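Local coordinates for protein alpha-glucosidase (Bacteroides thetaiotaomicron, PDB 5XFM) that hydrolyses beta-L-arabinopyranosides and alpha-galactosides as a bifunctional, calcium-containing glycoside hydrolase of family 97, at residues A[91-103]-A[110-122]. The protein carries 1 engineered substitution. Numbering follows the deposited sequence.
Sequences NVHYRANELTCHL and KLGVIFRVSDNDV
Glu98 and Arg116 form a salt bridge on one face of an antiparallel hairpin, at a non-hydrogen-bonded pair. Both side chains run the same way off the sheet, and Arg116 NE donates to the anti lone pair of Glu98 OE1 at 3.0 Å. This oxygen lies only 8° out of the guanidinium plane, at its edge, and the carboxylate and guanidinium planes are 23° apart; NH2 adds a weak bond, and a water also donates to OE1. A chi1 of -175° sets Glu98 CG beside Ile114 CG2, 3.8 Å away, and the extended chain beyond it brings OE1 to the guanidinium. Across the arginine stem comes Tyr94, its OH 3.5 Å from Arg116 CB. Replacing Arg116 with an alanine would probably leave the Glu98 carboxylate without its charged mate and less restrained in rotation.

The other face is mostly apolar, Asn97 being the polar exception. Leu99 CD2 lies 4.1 Å from Phe115 CD1, while Cys101 SG approaches the edge of the same ring, 4.1 Å from CE1, in a sulfur-aromatic contact. Farther along, Leu103 CD1 packs on Val113 CG2 at 3.6 Å, and Leu28 of strand 26-31 meets Phe115 from the facing sheet.

Paired backbone bonds from Asn97-Val117 to Leu103-Leu111 fix this register, and strands 69-83 and 121-128 flank the hairpin. The faces thus differ: a watered salt bridge beside Ile114 on one, mainly hydrophobic packing toward strand 26-31 on the other.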
ATOM      1  N   ASN A  91     -17.282   2.714  -4.501  1.00 25.22           N
ATOM      2  CA  ASN A  91     -18.022   3.979  -4.471  1.00 29.82           C
ATOM      3  C   ASN A  91     -17.855   4.697  -3.141  1.00 27.37           C
ATOM      4  O   ASN A  91     -18.079   4.113  -2.079  1.00 26.87           O
ATOM      5  CB  ASN A  91     -19.508   3.751  -4.755  1.00 26.40           C
ATOM      6  CG  ASN A  91     -19.781   3.490  -6.219  1.00 35.76           C
ATOM      7  OD1 ASN A  91     -19.959   4.424  -7.005  1.00 39.44           O
ATOM      8  ND2 ASN A  91     -19.804   2.218  -6.598  1.00 36.37           N
ATOM      9  N   VAL A  92     -17.437   5.955  -3.195  1.00 23.96           N
ATOM     10  CA  VAL A  92     -17.235   6.715  -1.971  1.00 26.00           C
ATOM     11  C   VAL A  92     -18.095   7.975  -1.891  1.00 29.23           C
ATOM     12  O   VAL A  92     -18.130   8.793  -2.822  1.00 24.25           O
ATOM     13  CB  VAL A  92     -15.752   7.106  -1.796  1.00 26.77           C
ATOM     14  CG1 VAL A  92     -15.564   7.973  -0.553  1.00 24.26           C
ATOM     15  CG2 VAL A  92     -14.881   5.858  -1.726  1.00 23.99           C
ATOM     16  N   HIS A  93     -18.809   8.097  -0.773  1.00 27.76           N
ATOM     17  CA  HIS A  93     -19.497   9.329  -0.415  1.00 24.90           C
ATOM     18  C   HIS A  93     -18.627  10.102   0.574  1.00 23.53           C
ATOM     19  O   HIS A  93     -18.648   9.840   1.775  1.00 26.22           O
ATOM     20  CB  HIS A  93     -20.872   9.043   0.190  1.00 27.51           C
ATOM     21  CG  HIS A  93     -21.656  10.278   0.520  1.00 39.27           C
ATOM     22  ND1 HIS A  93     -22.697  10.282   1.424  1.00 40.93           N
ATOM     23  CD2 HIS A  93     -21.562  11.547   0.051  1.00 34.44           C
ATOM     24  CE1 HIS A  93     -23.202  11.501   1.507  1.00 40.15           C
ATOM     25  NE2 HIS A  93     -22.532  12.286   0.682  1.00 35.25           N
ATOM     26  N   TYR A  94     -17.849  11.041   0.054  1.00 22.74           N
ATOM     27  CA  TYR A  94     -16.909  11.810   0.851  1.00 23.49           C
ATOM     28  C   TYR A  94     -17.564  13.064   1.459  1.00 31.62           C
ATOM     29  O   TYR A  94     -18.049  13.953   0.752  1.00 26.37           O
ATOM     30  CB  TYR A  94     -15.702  12.184  -0.013  1.00 19.99           C
ATOM     31  CG  TYR A  94     -14.660  13.006   0.693  1.00 24.32           C
ATOM     32  CD1 TYR A  94     -14.150  12.616   1.929  1.00 25.00           C
ATOM     33  CD2 TYR A  94     -14.164  14.166   0.112  1.00 27.75           C
ATOM     34  CE1 TYR A  94     -13.186  13.376   2.575  1.00 24.83           C
ATOM     35  CE2 TYR A  94     -13.201  14.930   0.747  1.00 27.80           C
ATOM     36  CZ  TYR A  94     -12.718  14.534   1.976  1.00 28.11           C
ATOM     37  OH  TYR A  94     -11.764  15.299   2.600  1.00 26.37           O
ATOM     38  N   ARG A  95     -17.545  13.116   2.786  1.00 27.37           N
ATOM     39  CA  ARG A  95     -18.161  14.176   3.576  1.00 30.62           C
ATOM     40  C   ARG A  95     -17.157  14.649   4.613  1.00 26.74           C
ATOM     41  O   ARG A  95     -16.758  13.884   5.489  1.00 28.02           O
ATOM     42  CB  ARG A  95     -19.442  13.662   4.241  1.00 28.28           C
ATOM     43  CG  ARG A  95     -20.143  14.610   5.202  1.00 31.94           C
ATOM     44  CD  ARG A  95     -20.522  15.959   4.606  1.00 40.76           C
ATOM     45  NE  ARG A  95     -21.145  16.818   5.616  1.00 37.94           N
ATOM     46  CZ  ARG A  95     -20.501  17.733   6.335  1.00 38.44           C
ATOM     47  NH1 ARG A  95     -19.209  17.942   6.142  1.00 37.59           N
ATOM     48  NH2 ARG A  95     -21.152  18.450   7.243  1.00 40.80           N
ATOM     49  N   ALA A  96     -16.741  15.908   4.510  1.00 27.00           N
ATOM     50  CA  ALA A  96     -15.726  16.431   5.418  1.00 26.84           C
ATOM     51  C   ALA A  96     -15.884  17.925   5.660  1.00 27.55           C
ATOM     52  O   ALA A  96     -16.542  18.625   4.890  1.00 31.11           O
ATOM     53  CB  ALA A  96     -14.342  16.142   4.876  1.00 24.86           C
ATOM     54  N   ASN A  97     -15.279  18.414   6.736  1.00 22.63           N
ATOM     55  CA  ASN A  97     -15.217  19.850   6.969  1.00 31.69           C
ATOM     56  C   ASN A  97     -13.809  20.372   6.745  1.00 24.24           C
ATOM     57  O   ASN A  97     -12.838  19.779   7.204  1.00 22.05           O
ATOM     58  CB  ASN A  97     -15.710  20.202   8.374  1.00 28.90           C
ATOM     59  CG  ASN A  97     -17.205  19.999   8.534  1.00 22.59           C
ATOM     60  OD1 ASN A  97     -17.975  20.234   7.604  1.00 28.38           O
ATOM     61  ND2 ASN A  97     -17.622  19.555   9.713  1.00 24.86           N
ATOM     62  N   GLU A  98     -13.714  21.482   6.025  1.00 23.46           N
ATOM     63  CA  GLU A  98     -12.435  22.045   5.621  1.00 26.68           C
ATOM     64  C   GLU A  98     -12.119  23.360   6.322  1.00 26.39           C
ATOM     65  O   GLU A  98     -12.895  24.317   6.262  1.00 31.97           O
ATOM     66  CB  GLU A  98     -12.409  22.261   4.111  1.00 23.16           C
ATOM     67  CG  GLU A  98     -11.066  22.722   3.588  1.00 24.22           C
ATOM     68  CD  GLU A  98     -11.124  23.119   2.125  1.00 30.32           C
ATOM     69  OE1 GLU A  98     -10.588  22.365   1.287  1.00 25.38           O
ATOM     70  OE2 GLU A  98     -11.720  24.174   1.815  1.00 35.92           O
ATOM     71  N   LEU A  99     -10.979  23.387   6.998  1.00 19.91           N
ATOM     72  CA  LEU A  99     -10.475  24.590   7.641  1.00 25.72           C
ATOM     73  C   LEU A  99      -9.274  25.135   6.882  1.00 19.10           C
ATOM     74  O   LEU A  99      -8.277  24.446   6.730  1.00 21.18           O
ATOM     75  CB  LEU A  99     -10.080  24.303   9.089  1.00 21.92           C
ATOM     76  CG  LEU A  99      -9.369  25.452   9.804  1.00 25.30           C
ATOM     77  CD1 LEU A  99     -10.292  26.665   9.911  1.00 23.07           C
ATOM     78  CD2 LEU A  99      -8.868  25.016  11.171  1.00 22.36           C
ATOM     79  N   THR A 100      -9.365  26.368   6.403  1.00 21.48           N
ATOM     80  CA  THR A 100      -8.231  27.012   5.759  1.00 24.90           C
ATOM     81  C   THR A 100      -7.651  28.073   6.676  1.00 23.13           C
ATOM     82  O   THR A 100      -8.336  29.011   7.068  1.00 27.24           O
ATOM     83  CB  THR A 100      -8.605  27.653   4.404  1.00 26.01           C
ATOM     84  OG1 THR A 100      -9.174  26.663   3.536  1.00 23.78           O
ATOM     85  CG2 THR A 100      -7.363  28.241   3.742  1.00 17.92           C
ATOM     86  N   CYS A 101      -6.391  27.893   7.041  1.00 23.75           N
ATOM     87  CA  CYS A 101      -5.682  28.825   7.905  1.00 27.58           C
ATOM     88  C   CYS A 101      -4.665  29.650   7.122  1.00 26.92           C
ATOM     89  O   CYS A 101      -3.861  29.109   6.356  1.00 22.70           O
ATOM     90  CB  CYS A 101      -4.989  28.068   9.040  1.00 21.90           C
ATOM     91  SG  CYS A 101      -6.146  27.215  10.140  1.00 29.71           S
ATOM     92  N   HIS A 102      -4.709  30.963   7.321  1.00 26.51           N
ATOM     93  CA  HIS A 102      -3.765  31.865   6.679  1.00 23.03           C
ATOM     94  C   HIS A 102      -2.721  32.342   7.670  1.00 21.96           C
ATOM     95  O   HIS A 102      -3.032  33.067   8.616  1.00 23.59           O
ATOM     96  CB  HIS A 102      -4.494  33.053   6.043  1.00 24.02           C
ATOM     97  CG  HIS A 102      -5.425  32.666   4.936  1.00 30.47           C
ATOM     98  ND1 HIS A 102      -6.735  32.297   5.155  1.00 36.37           N
ATOM     99  CD2 HIS A 102      -5.235  32.597   3.597  1.00 32.88           C
ATOM    100  CE1 HIS A 102      -7.309  32.010   3.999  1.00 35.34           C
ATOM    101  NE2 HIS A 102      -6.421  32.188   3.038  1.00 32.75           N
ATOM    102  N   LEU A 103      -1.481  31.919   7.444  1.00 15.98           N
ATOM    103  CA  LEU A 103      -0.379  32.204   8.352  1.00 22.75           C
ATOM    104  C   LEU A 103       0.594  33.210   7.760  1.00 23.31           C
ATOM    105  O   LEU A 103       0.737  33.318   6.543  1.00 24.10           O
ATOM    106  CB  LEU A 103       0.386  30.925   8.706  1.00 18.70           C
ATOM    107  CG  LEU A 103      -0.399  29.732   9.238  1.00 23.18           C
ATOM    108  CD1 LEU A 103       0.546  28.560   9.469  1.00 29.81           C
ATOM    109  CD2 LEU A 103      -1.107  30.107  10.516  1.00 27.20           C
ATOM    110  N   LYS A 110       3.808  34.820   3.570  1.00 29.83           N
ATOM    111  CA  LYS A 110       2.540  34.131   3.790  1.00 24.76           C
ATOM    112  C   LYS A 110       2.608  32.632   3.510  1.00 26.65           C
ATOM    113  O   LYS A 110       3.361  32.184   2.643  1.00 26.23           O
ATOM    114  CB  LYS A 110       1.446  34.790   2.942  1.00 28.49           C
ATOM    115  CG  LYS A 110       1.108  36.202   3.425  1.00 26.24           C
ATOM    116  CD  LYS A 110       0.046  36.894   2.585  1.00 28.21           C
ATOM    117  CE  LYS A 110      -0.227  38.294   3.154  1.00 37.31           C
ATOM    118  NZ  LYS A 110      -1.445  38.958   2.602  1.00 37.09           N
ATOM    119  N   LEU A 111       1.830  31.865   4.269  1.00 21.84           N
ATOM    120  CA  LEU A 111       1.733  30.417   4.092  1.00 26.29           C
ATOM    121  C   LEU A 111       0.334  29.916   4.467  1.00 23.37           C
ATOM    122  O   LEU A 111      -0.195  30.288   5.503  1.00 23.44           O
ATOM    123  CB  LEU A 111       2.802  29.703   4.938  1.00 26.26           C
ATOM    124  CG  LEU A 111       2.717  28.181   5.104  1.00 23.77           C
ATOM    125  CD1 LEU A 111       3.163  27.476   3.839  1.00 27.23           C
ATOM    126  CD2 LEU A 111       3.542  27.697   6.290  1.00 24.88           C
ATOM    127  N   GLY A 112      -0.271  29.076   3.636  1.00 23.09           N
ATOM    128  CA  GLY A 112      -1.565  28.511   3.988  1.00 22.10           C
ATOM    129  C   GLY A 112      -1.468  27.101   4.568  1.00 26.72           C
ATOM    130  O   GLY A 112      -0.546  26.354   4.239  1.00 24.72           O
ATOM    131  N   VAL A 113      -2.399  26.745   5.454  1.00 23.97           N
ATOM    132  CA  VAL A 113      -2.542  25.358   5.912  1.00 21.14           C
ATOM    133  C   VAL A 113      -4.001  24.931   5.807  1.00 19.89           C
ATOM    134  O   VAL A 113      -4.884  25.601   6.325  1.00 24.46           O
ATOM    135  CB  VAL A 113      -2.059  25.160   7.375  1.00 22.51           C
ATOM    136  CG1 VAL A 113      -2.018  23.678   7.737  1.00 18.53           C
ATOM    137  CG2 VAL A 113      -0.702  25.788   7.587  1.00 23.87           C
ATOM    138  N   ILE A 114      -4.252  23.818   5.129  1.00 21.56           N
ATOM    139  CA  ILE A 114      -5.614  23.342   4.900  1.00 17.78           C
ATOM    140  C   ILE A 114      -5.849  21.996   5.557  1.00 19.39           C
ATOM    141  O   ILE A 114      -5.108  21.042   5.301  1.00 18.98           O
ATOM    142  CB  ILE A 114      -5.935  23.204   3.394  1.00 16.48           C
ATOM    143  CG1 ILE A 114      -5.874  24.561   2.701  1.00 26.30           C
ATOM    144  CG2 ILE A 114      -7.319  22.598   3.199  1.00 18.40           C
ATOM    145  CD1 ILE A 114      -4.509  24.953   2.241  1.00 27.34           C
ATOM    146  N   PHE A 115      -6.899  21.929   6.371  1.00 18.22           N
ATOM    147  CA  PHE A 115      -7.335  20.700   7.032  1.00 21.92           C
ATOM    148  C   PHE A 115      -8.659  20.206   6.465  1.00 22.62           C
ATOM    149  O   PHE A 115      -9.618  20.961   6.381  1.00 24.37           O
ATOM    150  CB  PHE A 115      -7.498  20.919   8.541  1.00 19.62           C
ATOM    151  CG  PHE A 115      -6.265  21.437   9.229  1.00 22.46           C
ATOM    152  CD1 PHE A 115      -5.999  22.795   9.283  1.00 18.10           C
ATOM    153  CD2 PHE A 115      -5.377  20.559   9.838  1.00 22.52           C
ATOM    154  CE1 PHE A 115      -4.871  23.272   9.929  1.00 22.90           C
ATOM    155  CE2 PHE A 115      -4.241  21.027  10.485  1.00 23.61           C
ATOM    156  CZ  PHE A 115      -3.987  22.385  10.531  1.00 23.63           C
ATOM    157  N   ARG A 116      -8.705  18.949   6.043  1.00 17.54           N
ATOM    158  CA  ARG A 116      -9.963  18.312   5.670  1.00 20.02           C
ATOM    159  C   ARG A 116     -10.250  17.178   6.633  1.00 20.06           C
ATOM    160  O   ARG A 116      -9.509  16.199   6.697  1.00 21.88           O
ATOM    161  CB  ARG A 116      -9.914  17.808   4.230  1.00 23.33           C
ATOM    162  CG  ARG A 116      -9.869  18.929   3.211  1.00 23.64           C
ATOM    163  CD  ARG A 116      -9.647  18.415   1.800  1.00 24.00           C
ATOM    164  NE  ARG A 116      -9.594  19.525   0.854  1.00 21.49           N
ATOM    165  CZ  ARG A 116      -9.281  19.400  -0.431  1.00 30.39           C
ATOM    166  NH1 ARG A 116      -8.971  18.209  -0.929  1.00 24.52           N
ATOM    167  NH2 ARG A 116      -9.260  20.471  -1.213  1.00 31.09           N
ATOM    168  N   VAL A 117     -11.320  17.321   7.400  1.00 22.42           N
ATOM    169  CA  VAL A 117     -11.637  16.348   8.425  1.00 25.15           C
ATOM    170  C   VAL A 117     -12.941  15.627   8.122  1.00 22.86           C
ATOM    171  O   VAL A 117     -14.015  16.224   8.181  1.00 30.50           O
ATOM    172  CB  VAL A 117     -11.725  17.005   9.814  1.00 21.79           C
ATOM    173  CG1 VAL A 117     -11.833  15.943  10.895  1.00 22.58           C
ATOM    174  CG2 VAL A 117     -10.504  17.878  10.059  1.00 21.86           C
ATOM    175  N   SER A 118     -12.838  14.346   7.781  1.00 21.53           N
ATOM    176  CA  SER A 118     -14.014  13.491   7.664  1.00 20.46           C
ATOM    177  C   SER A 118     -14.240  12.833   9.026  1.00 22.44           C
ATOM    178  O   SER A 118     -13.583  13.206  10.003  1.00 23.54           O
ATOM    179  CB  SER A 118     -13.842  12.454   6.549  1.00 23.10           C
ATOM    180  OG  SER A 118     -12.723  11.615   6.771  1.00 19.34           O
ATOM    181  N   ASP A 119     -15.170  11.882   9.109  1.00 19.67           N
ATOM    182  CA  ASP A 119     -15.536  11.294  10.406  1.00 24.82           C
ATOM    183  C   ASP A 119     -14.357  10.704  11.173  1.00 24.33           C
ATOM    184  O   ASP A 119     -14.288  10.821  12.397  1.00 25.45           O
ATOM    185  CB  ASP A 119     -16.597  10.207  10.230  1.00 28.29           C
ATOM    186  CG  ASP A 119     -17.990  10.768  10.043  1.00 33.18           C
ATOM    187  OD1 ASP A 119     -18.272  11.883  10.546  1.00 27.04           O
ATOM    188  OD2 ASP A 119     -18.812  10.073   9.405  1.00 38.24           O
ATOM    189  N   ASN A 120     -13.444  10.055  10.458  1.00 25.85           N
ATOM    190  CA  ASN A 120     -12.310   9.392  11.095  1.00 21.95           C
ATOM    191  C   ASN A 120     -10.972   9.690  10.438  1.00 21.89           C
ATOM    192  O   ASN A 120     -10.009   8.956  10.642  1.00 20.03           O
ATOM    193  CB  ASN A 120     -12.525   7.881  11.117  1.00 25.92           C
ATOM    194  CG  ASN A 120     -13.615   7.463  12.080  1.00 27.18           C
ATOM    195  OD1 ASN A 120     -13.403   7.427  13.293  1.00 23.46           O
ATOM    196  ND2 ASN A 120     -14.785   7.135  11.546  1.00 22.28           N
ATOM    197  N   ASP A 121     -10.910  10.741   9.628  1.00 18.35           N
ATOM    198  CA  ASP A 121      -9.655  11.080   8.966  1.00 20.61           C
ATOM    199  C   ASP A 121      -9.384  12.576   8.907  1.00 18.63           C
ATOM    200  O   ASP A 121     -10.286  13.393   8.721  1.00 27.31           O
ATOM    201  CB  ASP A 121      -9.630  10.512   7.545  1.00 20.43           C
ATOM    202  CG  ASP A 121      -9.880   9.021   7.511  1.00 22.24           C
ATOM    203  OD1 ASP A 121     -11.064   8.621   7.480  1.00 24.74           O
ATOM    204  OD2 ASP A 121      -8.896   8.251   7.521  1.00 21.04           O
ATOM    205  N   VAL A 122      -8.115  12.917   9.068  1.00 21.41           N
ATOM    206  CA  VAL A 122      -7.629  14.267   8.865  1.00 21.52           C
ATOM    207  C   VAL A 122      -6.628  14.264   7.716  1.00 21.67           C
ATOM    208  O   VAL A 122      -5.706  13.465   7.707  1.00 19.23           O
ATOM    209  CB  VAL A 122      -6.953  14.821  10.124  1.00 20.15           C
ATOM    210  CG1 VAL A 122      -6.336  16.181   9.835  1.00 24.46           C
ATOM    211  CG2 VAL A 122      -7.948  14.902  11.278  1.00 20.19           C
TER
HETATM  212  O   HOH W   1     -16.852  11.619   6.800  1.00 18.44           O
HETATM  213  O   HOH W   2      -9.437  23.820  -0.520  1.00 30.09           O